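Local coordinates for leucine aminopeptidase 2, chloroplastic (Streptomyces sp. BC16019, PDB 5LHJ), which probably removes N-terminal amino acids from peptides as a manganese-binding M17 aminopeptidase, and acts in the maturation of the peptide natural product bottromycin, at residues A[407-412]-A[486-491]; A[387-392]-A[459-464]. All blocks are in the same frame, centred on the assembly; numbering follows the deposited sequence.

Interaction 1 of 2, residues A[407-412]-A[486-491]; sequences AGESFC and VRTLIE
The Phe411 ring meets helix 486-498 with its rim: Thr488 OG1 lies at the edge near the ring plane, 3.8 Å from CE1, while Phe484 meets the same ring with planes about 35° apart. The guanidinium of Arg487 is approached obliquely by Glu409 OE2 and Ala407 O, and its plane stands 48° from that of the Glu409 carboxylate. That carboxylate carries the contact. Glu409 OE1 accepts two bonds on its anti side, from Thr488 OG1 at 2.7 Å and from Thr488 N at 3.0 Å, because Thr488 keeps OG1 beside its own backbone N (chi1 -63°); both donors are tilted out of the carboxylate plane, the N-H more. Glu409 OE2 takes a bond from the backbone N of Ala485 and another from a water that also accepts from Arg487 N. Its ion pair with Arg487 NH2 is long, 3.8 Å, with the oxygen well out of the guanidinium plane. Ala407 CB packs 3.8 Å from Arg487 CB, at a helix end that Gly408 closes as a Schellman motif. An alanine in place of Glu409 removes the carboxylate, and Thr488 OG1 and N and, just before the helix, Ala485 N would probably lose their acceptor, as would the water on Arg487 N. One buried carboxylate thus gathers N-H groups at a helix start, where the helix dipole and Arg487 would be expected to stabilise its charge.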
loop_
_atom_site.group_PDB
_atom_site.type_symbol
_atom_site.label_atom_id
_atom_site.label_comp_id
_atom_site.label_asym_id
_atom_site.label_seq_id
_atom_site.Cartn_x
_atom_site.Cartn_y
_atom_site.Cartn_z
ATOM N N ALA A 407 -24.561 -34.013 -0.690
ATOM C CA ALA A 407 -23.971 -33.587 0.573
ATOM C C ALA A 407 -24.323 -32.156 0.979
ATOM O O ALA A 407 -24.089 -31.784 2.121
ATOM C CB ALA A 407 -22.461 -33.755 0.512
ATOM N N GLY A 408 -24.860 -31.358 0.061
ATOM C CA GLY A 408 -25.142 -29.946 0.337
ATOM C C GLY A 408 -23.893 -29.064 0.382
ATOM O O GLY A 408 -23.863 -28.074 1.111
ATOM N N GLU A 409 -22.869 -29.419 -0.392
ATOM C CA GLU A 409 -21.632 -28.633 -0.474
ATOM C C GLU A 409 -21.504 -28.071 -1.891
ATOM O O GLU A 409 -21.782 -28.765 -2.873
ATOM C CB GLU A 409 -20.417 -29.479 -0.105
ATOM C CG GLU A 409 -20.530 -30.041 1.304
ATOM C CD GLU A 409 -19.238 -30.626 1.858
ATOM O OE1 GLU A 409 -18.709 -31.606 1.284
ATOM O OE2 GLU A 409 -18.775 -30.131 2.920
ATOM N N SER A 410 -21.095 -26.815 -1.988
ATOM C CA SER A 410 -21.049 -26.112 -3.271
ATOM C C SER A 410 -19.666 -26.206 -3.935
ATOM O O SER A 410 -18.656 -25.790 -3.351
ATOM C CB SER A 410 -21.435 -24.650 -3.052
ATOM O OG SER A 410 -21.359 -23.926 -4.259
ATOM N N PHE A 411 -19.644 -26.756 -5.153
ATOM C CA PHE A 411 -18.461 -26.793 -6.011
ATOM C C PHE A 411 -18.773 -26.247 -7.398
ATOM O O PHE A 411 -19.892 -26.376 -7.881
ATOM C CB PHE A 411 -17.957 -28.228 -6.174
ATOM C CG PHE A 411 -17.102 -28.697 -5.047
ATOM C CD1 PHE A 411 -17.674 -29.318 -3.950
ATOM C CD2 PHE A 411 -15.720 -28.515 -5.082
ATOM C CE1 PHE A 411 -16.878 -29.762 -2.902
ATOM C CE2 PHE A 411 -14.924 -28.955 -4.033
ATOM C CZ PHE A 411 -15.503 -29.578 -2.950
ATOM N N CYS A 412 -17.760 -25.659 -8.020
ATOM C CA CYS A 412 -17.808 -25.208 -9.399
ATOM C C CYS A 412 -16.658 -25.865 -10.144
ATOM O O CYS A 412 -15.515 -25.744 -9.715
ATOM C CB CYS A 412 -17.634 -23.692 -9.467
ATOM S SG CYS A 412 -17.663 -23.071 -11.163
ATOM N N VAL A 486 -15.567 -33.192 3.442
ATOM C CA VAL A 486 -15.687 -34.525 4.048
ATOM C C VAL A 486 -16.896 -35.269 3.475
ATOM O O VAL A 486 -16.773 -36.396 2.986
ATOM C CB VAL A 486 -15.774 -34.473 5.593
ATOM C CG1 VAL A 486 -16.090 -35.850 6.169
ATOM C CG2 VAL A 486 -14.462 -33.961 6.185
ATOM N N ARG A 487 -18.047 -34.625 3.502
ATOM C CA ARG A 487 -19.257 -35.287 3.053
ATOM C C ARG A 487 -19.312 -35.471 1.528
ATOM O O ARG A 487 -19.808 -36.499 1.053
ATOM C CB ARG A 487 -20.487 -34.592 3.623
ATOM C CG ARG A 487 -20.657 -34.971 5.091
ATOM C CD ARG A 487 -21.779 -34.219 5.764
ATOM N NE ARG A 487 -21.324 -32.852 5.923
ATOM C CZ ARG A 487 -21.929 -31.753 5.500
ATOM N NH1 ARG A 487 -23.137 -31.769 4.946
ATOM N NH2 ARG A 487 -21.320 -30.595 5.713
ATOM N N THR A 488 -18.757 -34.529 0.768
ATOM C CA THR A 488 -18.575 -34.734 -0.677
ATOM C C THR A 488 -17.695 -35.961 -0.973
ATOM O O THR A 488 -18.038 -36.779 -1.824
ATOM C CB THR A 488 -18.016 -33.477 -1.380
ATOM O OG1 THR A 488 -18.966 -32.415 -1.259
ATOM C CG2 THR A 488 -17.749 -33.734 -2.856
ATOM N N LEU A 489 -16.581 -36.094 -0.263
ATOM C CA LEU A 489 -15.696 -37.243 -0.444
ATOM C C LEU A 489 -16.418 -38.552 -0.133
ATOM O O LEU A 489 -16.325 -39.507 -0.897
ATOM C CB LEU A 489 -14.441 -37.143 0.418
ATOM C CG LEU A 489 -13.360 -36.142 -0.002
ATOM C CD1 LEU A 489 -12.287 -36.154 1.072
ATOM C CD2 LEU A 489 -12.766 -36.430 -1.375
ATOM N N ILE A 490 -17.137 -38.588 0.984
ATOM C CA ILE A 490 -17.880 -39.794 1.354
ATOM C C ILE A 490 -18.914 -40.154 0.283
ATOM O O ILE A 490 -18.989 -41.309 -0.134
ATOM C CB ILE A 490 -18.552 -39.667 2.739
ATOM C CG1 ILE A 490 -17.484 -39.593 3.839
ATOM C CG2 ILE A 490 -19.489 -40.850 3.002
ATOM C CD1 ILE A 490 -18.030 -39.208 5.198
ATOM N N GLU A 491 -19.693 -39.181 -0.179
ATOM C CA GLU A 491 -20.669 -39.454 -1.240
ATOM C C GLU A 491 -20.023 -39.870 -2.579
ATOM O O GLU A 491 -20.563 -40.727 -3.296
ATOM C CB GLU A 491 -21.616 -38.270 -1.422
ATOM C CG GLU A 491 -22.649 -38.161 -0.319
ATOM C CD GLU A 491 -23.716 -39.261 -0.350
ATOM O OE1 GLU A 491 -23.899 -39.934 -1.384
ATOM O OE2 GLU A 491 -24.391 -39.453 0.684
HETATM O O HOH W 1 -18.406 -31.986 4.849
#

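Interaction 2 of 2, residues A[387-392]-A[459-464]; sequences GALFTP and AHLDIA
Leu389 and Leu461 are paired as a non-hydrogen-bonded pair of an antiparallel ladder, their side chains side by side and Leu389 CD1 pressed to 3.5 Å from Leu461 CD2, tighter than usual for two carbons. With Leu389 CG anti to the backbone N (chi1 166°), the branch lies beside Leu461, and CD1 meets CD2. Hydrogen-bonded pairs flank them. At one, Ala388 N donates to Asp462 O at 3.0 Å, nearly straight, and Ala388 O receives Asp462 N at 2.8 Å; at the other, Phe390 and His460 exchange a matching pair of bonds. Longer CA-H...O contacts accompany these bonds, such as Leu461 CA to Ala388 O at 3.4 Å. On the sheet face opposite the leucines, the Phe390 and His460 rings point the same way with planes 24° apart, but they are slid so far, 5.7 Å between centroids, that they barely overlap; Phe390 CD1 comes to 3.6 Å from His460 CD2. Further along that face, Ala388 CB lies 4.2 Å from Asp462 CB.

The next shell fixes the polar ends: His460 ND1 bonds Asp370 OD1, the Asp462 carboxylate takes Leu374 N on OD1 and Thr375 OG1 on OD2, and helix 440-449 packs on both rings through Ala445. Asp462 lies about 8 Å, side chain to side chain, from Lys261 and Asp284, residues seen to bind manganese in this protein, though no metal is bound to this chain here. Backbone pairing and a buried, bonded carboxylate together thus tie this strand pair to the loop holding Leu374 and Thr375, close to the manganese-binding residues.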
loop_
_atom_site.group_PDB
_atom_site.type_symbol
_atom_site.label_atom_id
_atom_site.label_comp_id
_atom_site.label_asym_id
_atom_site.label_seq_id
_atom_site.Cartn_x
_atom_site.Cartn_y
_atom_site.Cartn_z
ATOM N N GLY A 387 -16.191 -24.377 -3.473
ATOM C CA GLY A 387 -14.898 -24.944 -3.836
ATOM C C GLY A 387 -14.728 -25.025 -5.351
ATOM O O GLY A 387 -15.709 -24.911 -6.097
ATOM N N ALA A 388 -13.489 -25.215 -5.800
ATOM C CA ALA A 388 -13.175 -25.384 -7.224
ATOM C C ALA A 388 -12.829 -26.845 -7.501
ATOM O O ALA A 388 -12.065 -27.466 -6.728
ATOM C CB ALA A 388 -12.043 -24.468 -7.635
ATOM N N LEU A 389 -13.408 -27.397 -8.570
ATOM C CA LEU A 389 -13.164 -28.784 -9.013
ATOM C C LEU A 389 -12.459 -28.760 -10.367
ATOM O O LEU A 389 -12.932 -28.103 -11.293
ATOM C CB LEU A 389 -14.489 -29.537 -9.164
ATOM C CG LEU A 389 -14.476 -30.866 -9.929
ATOM C CD1 LEU A 389 -13.628 -31.917 -9.228
ATOM C CD2 LEU A 389 -15.894 -31.371 -10.117
ATOM N N PHE A 390 -11.350 -29.487 -10.481
ATOM C CA PHE A 390 -10.651 -29.673 -11.754
ATOM C C PHE A 390 -10.518 -31.155 -12.058
ATOM O O PHE A 390 -10.129 -31.931 -11.187
ATOM C CB PHE A 390 -9.247 -29.104 -11.690
ATOM C CG PHE A 390 -9.188 -27.608 -11.611
ATOM C CD1 PHE A 390 -9.234 -26.960 -10.386
ATOM C CD2 PHE A 390 -9.033 -26.843 -12.766
ATOM C CE1 PHE A 390 -9.141 -25.577 -10.302
ATOM C CE2 PHE A 390 -8.956 -25.462 -12.689
ATOM C CZ PHE A 390 -9.011 -24.821 -11.460
ATOM N N THR A 391 -10.823 -31.535 -13.301
ATOM C CA THR A 391 -10.519 -32.890 -13.792
ATOM C C THR A 391 -10.633 -32.909 -15.313
ATOM O O THR A 391 -11.512 -32.247 -15.854
ATOM C CB THR A 391 -11.450 -33.977 -13.203
ATOM O OG1 THR A 391 -11.145 -35.260 -13.778
ATOM C CG2 THR A 391 -12.902 -33.676 -13.447
ATOM N N PRO A 392 -9.761 -33.671 -15.997
ATOM C CA PRO A 392 -9.965 -33.851 -17.448
ATOM C C PRO A 392 -11.065 -34.857 -17.806
ATOM O O PRO A 392 -11.436 -34.943 -18.978
ATOM C CB PRO A 392 -8.604 -34.349 -17.936
ATOM C CG PRO A 392 -7.967 -34.967 -16.760
ATOM C CD PRO A 392 -8.514 -34.307 -15.528
ATOM N N ALA A 459 -8.805 -36.079 -10.120
ATOM C CA ALA A 459 -9.530 -34.855 -9.820
ATOM C C ALA A 459 -8.826 -34.098 -8.699
ATOM O O ALA A 459 -8.210 -34.697 -7.813
ATOM C CB ALA A 459 -10.978 -35.152 -9.429
ATOM N N HIS A 460 -8.950 -32.773 -8.745
ATOM C CA HIS A 460 -8.334 -31.862 -7.781
ATOM C C HIS A 460 -9.425 -30.954 -7.214
ATOM O O HIS A 460 -10.172 -30.316 -7.976
ATOM C CB HIS A 460 -7.234 -31.072 -8.497
ATOM C CG HIS A 460 -6.836 -29.787 -7.830
ATOM N ND1 HIS A 460 -6.355 -29.726 -6.539
ATOM C CD2 HIS A 460 -6.817 -28.518 -8.298
ATOM C CE1 HIS A 460 -6.084 -28.471 -6.230
ATOM N NE2 HIS A 460 -6.337 -27.719 -7.289
ATOM N N LEU A 461 -9.521 -30.916 -5.883
ATOM C CA LEU A 461 -10.483 -30.061 -5.185
ATOM C C LEU A 461 -9.729 -28.954 -4.454
ATOM O O LEU A 461 -8.969 -29.240 -3.538
ATOM C CB LEU A 461 -11.288 -30.872 -4.170
ATOM C CG LEU A 461 -12.063 -32.098 -4.639
ATOM C CD1 LEU A 461 -12.982 -32.626 -3.534
ATOM C CD2 LEU A 461 -12.877 -31.781 -5.852
ATOM N N ASP A 462 -9.925 -27.704 -4.872
ATOM C CA ASP A 462 -9.284 -26.554 -4.230
ATOM C C ASP A 462 -10.321 -25.935 -3.294
ATOM O O ASP A 462 -11.302 -25.355 -3.756
ATOM C CB ASP A 462 -8.785 -25.561 -5.280
ATOM C CG ASP A 462 -7.914 -24.431 -4.695
ATOM O OD1 ASP A 462 -7.864 -24.211 -3.455
ATOM O OD2 ASP A 462 -7.266 -23.736 -5.514
ATOM N N ILE A 463 -10.116 -26.101 -1.985
ATOM C CA ILE A 463 -11.140 -25.765 -0.989
ATOM C C ILE A 463 -10.696 -24.649 -0.032
ATOM O O ILE A 463 -11.214 -24.543 1.074
ATOM C CB ILE A 463 -11.584 -27.020 -0.207
ATOM C CG1 ILE A 463 -10.428 -27.636 0.596
ATOM C CG2 ILE A 463 -12.176 -28.053 -1.170
ATOM C CD1 ILE A 463 -10.866 -28.613 1.672
ATOM N N ALA A 464 -9.780 -23.790 -0.485
ATOM C CA ALA A 464 -9.187 -22.742 0.361
ATOM C C ALA A 464 -10.213 -21.884 1.115
ATOM O O ALA A 464 -10.159 -21.755 2.343
ATOM C CB ALA A 464 -8.273 -21.850 -0.483
#

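The two contacts illustrate how one sheet joins a helix contact at one strand to the pairing of the next two strands. Their centres lie 12 Å apart within the M17 catalytic domain, and along the chain their segments alternate: 387-392, 407-412, 459-464, 486-491. Strand 386-390 is the common element, pairing antiparallel with strand 458-462 in interaction 2 and parallel with strand 410-413 of interaction 1. Ser410 O to Gly387 N, 2.8 Å, is a probable hydrogen bond, and Phe411 CE2 touches Leu461 CD2 at 3.9 Å. Helix 394-407 connects the parallel strands as a beta-alpha-beta crossover. Interaction 1 packs the C-terminal helix 486-498 against its end, and strand 458-462, beyond strand 386-390, carries Asp462 near the manganese-binding residues.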